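Local coordinates for protein 6-phosphogluconate dehydrogenase, NAD-binding (Mycolicibacterium smegmatis MC2 155, PDB 6SMT) that reduces imines S-enantioselectively, binding NADPH, probably as its hydride donor, in a Rossmann-type domain, at residues V117-P129 with S139-H152. Residues are numbered along the deposited sequence; the frame is centred on the assembly and turned at random.
With NDP (NADPH dihydro-nicotinamide-adenine-dinucleotide phosphate), chain L; 2EH ((2S)-2-ethylhexan-1-ol), chain N.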
loop_
_atom_site.group_PDB
_atom_site.type_symbol
_atom_site.label_atom_id
_atom_site.label_comp_id
_atom_site.label_asym_id
_atom_site.label_seq_id
_atom_site.Cartn_x
_atom_site.Cartn_y
_atom_site.Cartn_z
ATOM N N VAL B 117 -33.157 24.256 -3.516
ATOM C CA VAL B 117 -33.974 24.656 -2.352
ATOM C C VAL B 117 -33.339 25.833 -1.638
ATOM O O VAL B 117 -33.809 26.118 -0.535
ATOM C CB VAL B 117 -34.277 23.504 -1.408
ATOM C CG1 VAL B 117 -35.043 22.364 -2.073
ATOM C CG2 VAL B 117 -32.948 23.001 -0.808
ATOM N N GLY B 118 -32.430 26.530 -2.299
ATOM C CA GLY B 118 -31.869 27.800 -1.859
ATOM C C GLY B 118 -30.821 27.638 -0.789
ATOM O O GLY B 118 -30.421 28.611 -0.187
ATOM N N GLY B 119 -30.218 26.439 -0.741
ATOM C CA GLY B 119 -29.010 26.244 0.095
ATOM C C GLY B 119 -27.741 26.452 -0.716
ATOM O O GLY B 119 -27.772 26.615 -1.971
ATOM N N ARG B 120 -26.617 26.395 -0.018
ATOM C CA ARG B 120 -25.212 26.499 -0.518
ATOM C C ARG B 120 -24.615 25.104 -0.260
ATOM O O ARG B 120 -25.100 24.439 0.696
ATOM C CB ARG B 120 -24.599 27.684 0.243
ATOM C CG ARG B 120 -25.112 29.042 -0.270
ATOM C CD ARG B 120 -24.372 30.240 0.277
ATOM N NE ARG B 120 -24.469 30.272 1.708
ATOM C CZ ARG B 120 -23.694 30.989 2.505
ATOM N NH1 ARG B 120 -22.724 31.703 1.985
ATOM N NH2 ARG B 120 -23.889 30.975 3.807
ATOM N N TYR B 121 -23.691 24.659 -1.107
ATOM C CA TYR B 121 -23.117 23.308 -0.914
ATOM C C TYR B 121 -21.630 23.347 -1.059
ATOM O O TYR B 121 -21.108 23.927 -2.018
ATOM C CB TYR B 121 -23.704 22.335 -1.948
ATOM C CG TYR B 121 -23.269 20.905 -1.763
ATOM C CD1 TYR B 121 -23.773 20.130 -0.752
ATOM C CD2 TYR B 121 -22.376 20.334 -2.611
ATOM C CE1 TYR B 121 -23.405 18.823 -0.606
ATOM C CE2 TYR B 121 -22.014 19.005 -2.508
ATOM C CZ TYR B 121 -22.471 18.250 -1.449
ATOM O OH TYR B 121 -22.126 16.924 -1.294
ATOM N N LEU B 122 -20.940 22.647 -0.168
ATOM C CA LEU B 122 -19.546 22.221 -0.403
ATOM C C LEU B 122 -19.561 20.710 -0.430
ATOM O O LEU B 122 -20.285 20.091 0.370
ATOM C CB LEU B 122 -18.538 22.685 0.640
ATOM C CG LEU B 122 -18.396 24.165 0.746
ATOM C CD1 LEU B 122 -17.548 24.502 1.986
ATOM C CD2 LEU B 122 -17.746 24.729 -0.494
ATOM N N ASP B 123 -18.722 20.063 -1.218
ATOM C CA ASP B 123 -18.493 18.617 -1.112
ATOM C C ASP B 123 -17.178 18.398 -0.398
ATOM O O ASP B 123 -16.211 19.157 -0.613
ATOM C CB ASP B 123 -18.417 17.952 -2.494
ATOM C CG ASP B 123 -18.631 16.435 -2.327
ATOM O OD1 ASP B 123 -19.709 16.054 -1.770
ATOM O OD2 ASP B 123 -17.665 15.624 -2.623
ATOM N N GLY B 124 -17.113 17.418 0.484
ATOM C CA GLY B 124 -15.878 17.117 1.195
ATOM C C GLY B 124 -15.615 15.629 1.271
ATOM O O GLY B 124 -16.501 14.830 1.030
ATOM N N ALA B 125 -14.356 15.288 1.430
ATOM C CA ALA B 125 -13.894 13.910 1.519
ATOM C C ALA B 125 -12.915 13.828 2.684
ATOM O O ALA B 125 -11.863 14.501 2.691
ATOM C CB ALA B 125 -13.249 13.480 0.259
ATOM N N ILE B 126 -13.258 13.008 3.651
ATOM C CA ILE B 126 -12.422 12.735 4.833
ATOM C C ILE B 126 -11.453 11.609 4.515
ATOM O O ILE B 126 -11.871 10.525 4.085
ATOM C CB ILE B 126 -13.286 12.357 6.053
ATOM C CG1 ILE B 126 -14.340 13.438 6.361
ATOM C CG2 ILE B 126 -12.375 12.073 7.271
ATOM C CD1 ILE B 126 -15.425 12.908 7.235
ATOM N N MET B 127 -10.152 11.878 4.613
ATOM C CA MET B 127 -9.106 10.978 4.120
ATOM C C MET B 127 -8.350 10.284 5.242
ATOM O O MET B 127 -7.306 9.650 4.961
ATOM C CB MET B 127 -8.133 11.786 3.251
ATOM C CG MET B 127 -8.831 12.508 2.114
ATOM S SD MET B 127 -9.988 11.611 1.151
ATOM C CE MET B 127 -9.095 10.125 0.759
ATOM N N THR B 128 -8.879 10.278 6.451
ATOM C CA THR B 128 -8.198 9.695 7.616
ATOM C C THR B 128 -9.237 8.994 8.485
ATOM O O THR B 128 -10.412 9.351 8.455
ATOM C CB THR B 128 -7.395 10.784 8.342
ATOM O OG1 THR B 128 -8.297 11.884 8.656
ATOM C CG2 THR B 128 -6.267 11.337 7.496
ATOM N N PRO B 129 -8.794 8.102 9.383
ATOM C CA PRO B 129 -9.734 7.292 10.169
ATOM C C PRO B 129 -10.255 8.007 11.414
ATOM O O PRO B 129 -9.837 9.141 11.760
ATOM C CB PRO B 129 -8.865 6.070 10.559
ATOM C CG PRO B 129 -7.518 6.589 10.567
ATOM C CD PRO B 129 -7.418 7.533 9.385
ATOM N N SER B 139 -7.196 14.742 7.774
ATOM C CA SER B 139 -7.193 15.515 6.521
ATOM C C SER B 139 -8.557 15.419 5.880
ATOM O O SER B 139 -9.046 14.312 5.677
ATOM C CB SER B 139 -6.138 15.010 5.577
ATOM O OG SER B 139 -6.239 15.635 4.290
ATOM N N ILE B 140 -9.122 16.576 5.516
ATOM C CA ILE B 140 -10.435 16.653 4.839
ATOM C C ILE B 140 -10.221 17.545 3.631
ATOM O O ILE B 140 -9.668 18.671 3.726
ATOM C CB ILE B 140 -11.559 17.124 5.767
ATOM C CG1 ILE B 140 -11.583 16.351 7.081
ATOM C CG2 ILE B 140 -12.873 16.984 4.996
ATOM C CD1 ILE B 140 -12.630 16.846 8.037
ATOM N N LEU B 141 -10.666 17.070 2.472
ATOM C CA LEU B 141 -10.600 17.820 1.200
ATOM C C LEU B 141 -11.970 18.422 0.915
ATOM O O LEU B 141 -13.021 17.770 1.199
ATOM C CB LEU B 141 -10.227 16.886 0.038
ATOM C CG LEU B 141 -9.082 15.972 0.307
ATOM C CD1 LEU B 141 -8.795 15.171 -0.954
ATOM C CD2 LEU B 141 -7.866 16.717 0.700
ATOM N N PHE B 142 -12.007 19.591 0.270
ATOM C CA PHE B 142 -13.283 20.269 -0.004
ATOM C C PHE B 142 -13.237 20.830 -1.393
ATOM O O PHE B 142 -12.223 21.234 -1.912
ATOM C CB PHE B 142 -13.508 21.455 0.957
ATOM C CG PHE B 142 -13.657 21.050 2.399
ATOM C CD1 PHE B 142 -12.526 20.876 3.169
ATOM C CD2 PHE B 142 -14.886 20.853 2.973
ATOM C CE1 PHE B 142 -12.613 20.435 4.470
ATOM C CE2 PHE B 142 -14.975 20.459 4.312
ATOM C CZ PHE B 142 -13.842 20.284 5.041
ATOM N N ALA B 143 -14.436 20.915 -1.976
ATOM C CA ALA B 143 -14.645 21.487 -3.324
ATOM C C ALA B 143 -15.971 22.252 -3.381
ATOM O O ALA B 143 -16.947 21.881 -2.727
ATOM C CB ALA B 143 -14.601 20.429 -4.405
ATOM N N GLY B 144 -15.971 23.315 -4.176
ATOM C CA GLY B 144 -17.115 24.216 -4.311
ATOM C C GLY B 144 -16.654 25.652 -4.176
ATOM O O GLY B 144 -15.451 25.917 -4.249
ATOM N N PRO B 145 -17.590 26.585 -4.020
ATOM C CA PRO B 145 -17.152 27.992 -4.046
ATOM C C PRO B 145 -16.116 28.327 -2.990
ATOM O O PRO B 145 -16.334 28.045 -1.834
ATOM C CB PRO B 145 -18.478 28.692 -3.787
ATOM C CG PRO B 145 -19.496 27.784 -4.370
ATOM C CD PRO B 145 -19.022 26.377 -4.030
ATOM N N GLN B 146 -15.016 28.960 -3.386
ATOM C CA GLN B 146 -13.908 29.302 -2.470
ATOM C C GLN B 146 -14.385 30.158 -1.332
ATOM O O GLN B 146 -14.065 29.878 -0.171
ATOM C CB GLN B 146 -12.722 29.949 -3.167
ATOM C CG GLN B 146 -11.502 29.995 -2.257
ATOM C CD GLN B 146 -10.265 30.502 -2.982
ATOM O OE1 GLN B 146 -10.350 30.944 -4.146
ATOM N NE2 GLN B 146 -9.138 30.483 -2.283
ATOM N N ALA B 147 -15.243 31.114 -1.594
ATOM C CA ALA B 147 -15.695 32.008 -0.520
ATOM C C ALA B 147 -16.511 31.266 0.494
ATOM O O ALA B 147 -16.516 31.659 1.660
ATOM C CB ALA B 147 -16.566 33.089 -1.140
ATOM N N LEU B 148 -17.239 30.238 0.069
ATOM C CA LEU B 148 -18.099 29.465 0.991
ATOM C C LEU B 148 -17.200 28.602 1.868
ATOM O O LEU B 148 -17.418 28.493 3.109
ATOM C CB LEU B 148 -19.062 28.638 0.144
ATOM C CG LEU B 148 -20.010 27.757 0.925
ATOM C CD1 LEU B 148 -20.915 28.650 1.738
ATOM C CD2 LEU B 148 -20.818 26.919 -0.062
ATOM N N PHE B 149 -16.155 27.978 1.318
ATOM C CA PHE B 149 -15.155 27.306 2.137
ATOM C C PHE B 149 -14.565 28.296 3.169
ATOM O O PHE B 149 -14.453 27.981 4.318
ATOM C CB PHE B 149 -14.091 26.701 1.241
ATOM C CG PHE B 149 -12.927 26.163 2.010
ATOM C CD1 PHE B 149 -12.979 24.928 2.650
ATOM C CD2 PHE B 149 -11.749 26.863 2.048
ATOM C CE1 PHE B 149 -11.897 24.453 3.374
ATOM C CE2 PHE B 149 -10.661 26.395 2.717
ATOM C CZ PHE B 149 -10.744 25.210 3.425
ATOM N N ASP B 150 -14.188 29.473 2.697
ATOM C CA ASP B 150 -13.561 30.448 3.616
ATOM C C ASP B 150 -14.537 30.844 4.734
ATOM O O ASP B 150 -14.068 31.034 5.885
ATOM C CB ASP B 150 -13.110 31.676 2.817
ATOM C CG ASP B 150 -12.024 31.334 1.818
ATOM O OD1 ASP B 150 -11.211 30.396 2.031
ATOM O OD2 ASP B 150 -11.906 32.099 0.856
ATOM N N GLU B 151 -15.799 30.986 4.441
ATOM C CA GLU B 151 -16.879 31.357 5.400
ATOM C C GLU B 151 -16.907 30.360 6.549
ATOM O O GLU B 151 -17.149 30.756 7.716
ATOM C CB GLU B 151 -18.234 31.468 4.728
ATOM C CG GLU B 151 -19.414 31.658 5.665
ATOM C CD GLU B 151 -20.756 31.861 4.967
ATOM O OE1 GLU B 151 -20.765 32.082 3.712
ATOM O OE2 GLU B 151 -21.769 31.803 5.683
ATOM N N HIS B 152 -16.714 29.054 6.274
ATOM C CA HIS B 152 -16.936 27.956 7.248
ATOM C C HIS B 152 -15.623 27.360 7.760
ATOM O O HIS B 152 -15.677 26.538 8.624
ATOM C CB HIS B 152 -17.811 26.858 6.611
ATOM C CG HIS B 152 -19.161 27.409 6.344
ATOM N ND1 HIS B 152 -20.015 27.775 7.419
ATOM C CD2 HIS B 152 -19.835 27.696 5.196
ATOM C CE1 HIS B 152 -21.125 28.311 6.872
ATOM N NE2 HIS B 152 -21.045 28.224 5.535
HETATM P PA NDP L . -21.157 4.092 7.017
HETATM O O1A NDP L . -20.462 4.417 5.728
HETATM O O2A NDP L . -21.279 2.670 7.470
HETATM O O5B NDP L . -22.580 4.789 7.004
HETATM C C5B NDP L . -23.415 4.586 8.158
HETATM C C4B NDP L . -24.306 5.792 8.318
HETATM O O4B NDP L . -25.142 5.978 7.140
HETATM C C3B NDP L . -25.290 5.625 9.493
HETATM O O3B NDP L . -25.582 6.876 10.087
HETATM C C2B NDP L . -26.503 5.069 8.779
HETATM O O2B NDP L . -27.773 5.229 9.404
HETATM C C1B NDP L . -26.491 5.983 7.569
HETATM N N9A NDP L . -27.329 5.534 6.463
HETATM C C8A NDP L . -27.145 4.445 5.641
HETATM N N7A NDP L . -28.079 4.338 4.725
HETATM C C5A NDP L . -28.938 5.401 4.956
HETATM C C6A NDP L . -30.155 5.826 4.363
HETATM N N6A NDP L . -30.695 5.262 3.286
HETATM N N1A NDP L . -30.746 6.922 4.887
HETATM C C2A NDP L . -30.197 7.540 5.936
HETATM N N3A NDP L . -29.076 7.217 6.589
HETATM C C4A NDP L . -28.506 6.126 6.062
HETATM O O3 NDP L . -20.524 4.859 8.275
HETATM P PN NDP L . -19.225 5.624 8.673
HETATM O O1N NDP L . -19.557 6.471 9.819
HETATM O O2N NDP L . -18.116 4.647 8.829
HETATM O O5D NDP L . -18.829 6.504 7.387
HETATM C C5D NDP L . -19.648 7.591 6.969
HETATM C C4D NDP L . -19.015 8.148 5.717
HETATM O O4D NDP L . -17.706 8.660 6.078
HETATM C C3D NDP L . -18.807 7.160 4.560
HETATM O O3D NDP L . -19.118 7.725 3.293
HETATM C C2D NDP L . -17.323 6.854 4.649
HETATM O O2D NDP L . -16.703 6.457 3.430
HETATM C C1D NDP L . -16.726 8.131 5.181
HETATM N N1N NDP L . -15.477 7.940 5.943
HETATM C C2N NDP L . -15.434 7.065 6.996
HETATM C C3N NDP L . -14.282 6.806 7.658
HETATM C C7N NDP L . -14.209 5.859 8.789
HETATM O O7N NDP L . -13.070 5.677 9.276
HETATM N N7N NDP L . -15.282 5.263 9.282
HETATM C C4N NDP L . -13.044 7.432 7.240
HETATM C C5N NDP L . -13.153 8.395 6.164
HETATM C C6N NDP L . -14.306 8.652 5.585
HETATM P P2B NDP L . -28.169 4.143 10.549
HETATM O O1X NDP L . -29.694 4.396 10.746
HETATM O O2X NDP L . -27.917 2.764 9.944
HETATM O O3X NDP L . -27.357 4.350 11.764
HETATM C C7 2EH N . -11.220 5.051 4.296
HETATM C C8 2EH N . -9.459 6.603 5.188
HETATM C C9 2EH N . -8.902 6.933 3.814
HETATM C C12 2EH N . -10.594 3.384 6.886
HETATM C C7A 2EH N . -10.058 5.217 5.275
HETATM O O7C 2EH N . -12.548 5.346 4.730
HETATM C CBA 2EH N . -10.325 4.822 6.704
HETATM C CCA 2EH N . -10.237 2.850 8.215
HETATM C CCB 2EH N . -10.068 1.338 8.128
#
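Asp123 and Ala143 exchange two backbone hydrogen bonds, as do Ala125 and Leu141, joining strands 120-126 and 139-143 as antiparallel neighbours in the Rossmann-type sheet. Strand 120-126 ends the parallel run, beside 95-98, and 139-143 runs back against it. Beyond Gly144 and Pro145 the chain enters helix 146-156, which packs on the start of strand 120-126. Arg120 reaches across this helix: its CB lies 3.9 Å from Leu148 CD2, its CD 4.1 Å and its NE 3.9 Å from Leu148 CD1, and the latter methyl sits 3.5 Å above one face of the guanidinium, toward its rim. A bend at chi3 (-59°) turns the end toward Glu151: Arg120 NH1 meets Glu151 OE1 at 2.6 Å and NH2 meets OE2 at 2.9 Å. This salt bridge, made by one of two modelled Arg120 conformers, is twisted, guanidinium and carboxylate planes 45° apart. Leu122 and Leu148 interleave from opposing directions, while Leu122 CD1 rests on the backbone of Phe149. At the cofactor end Ile126 CG1 flanks Ile140, and CB and CG2 of Ile126 pack against the nicotinamide ring of NADPH. Thr128 OG1, also hydrogen-bonded to Thr132, accepts the Ser139 N-H at 3.2 Å, and Ile126 O comes within 3.2 Å of NADPH C5N.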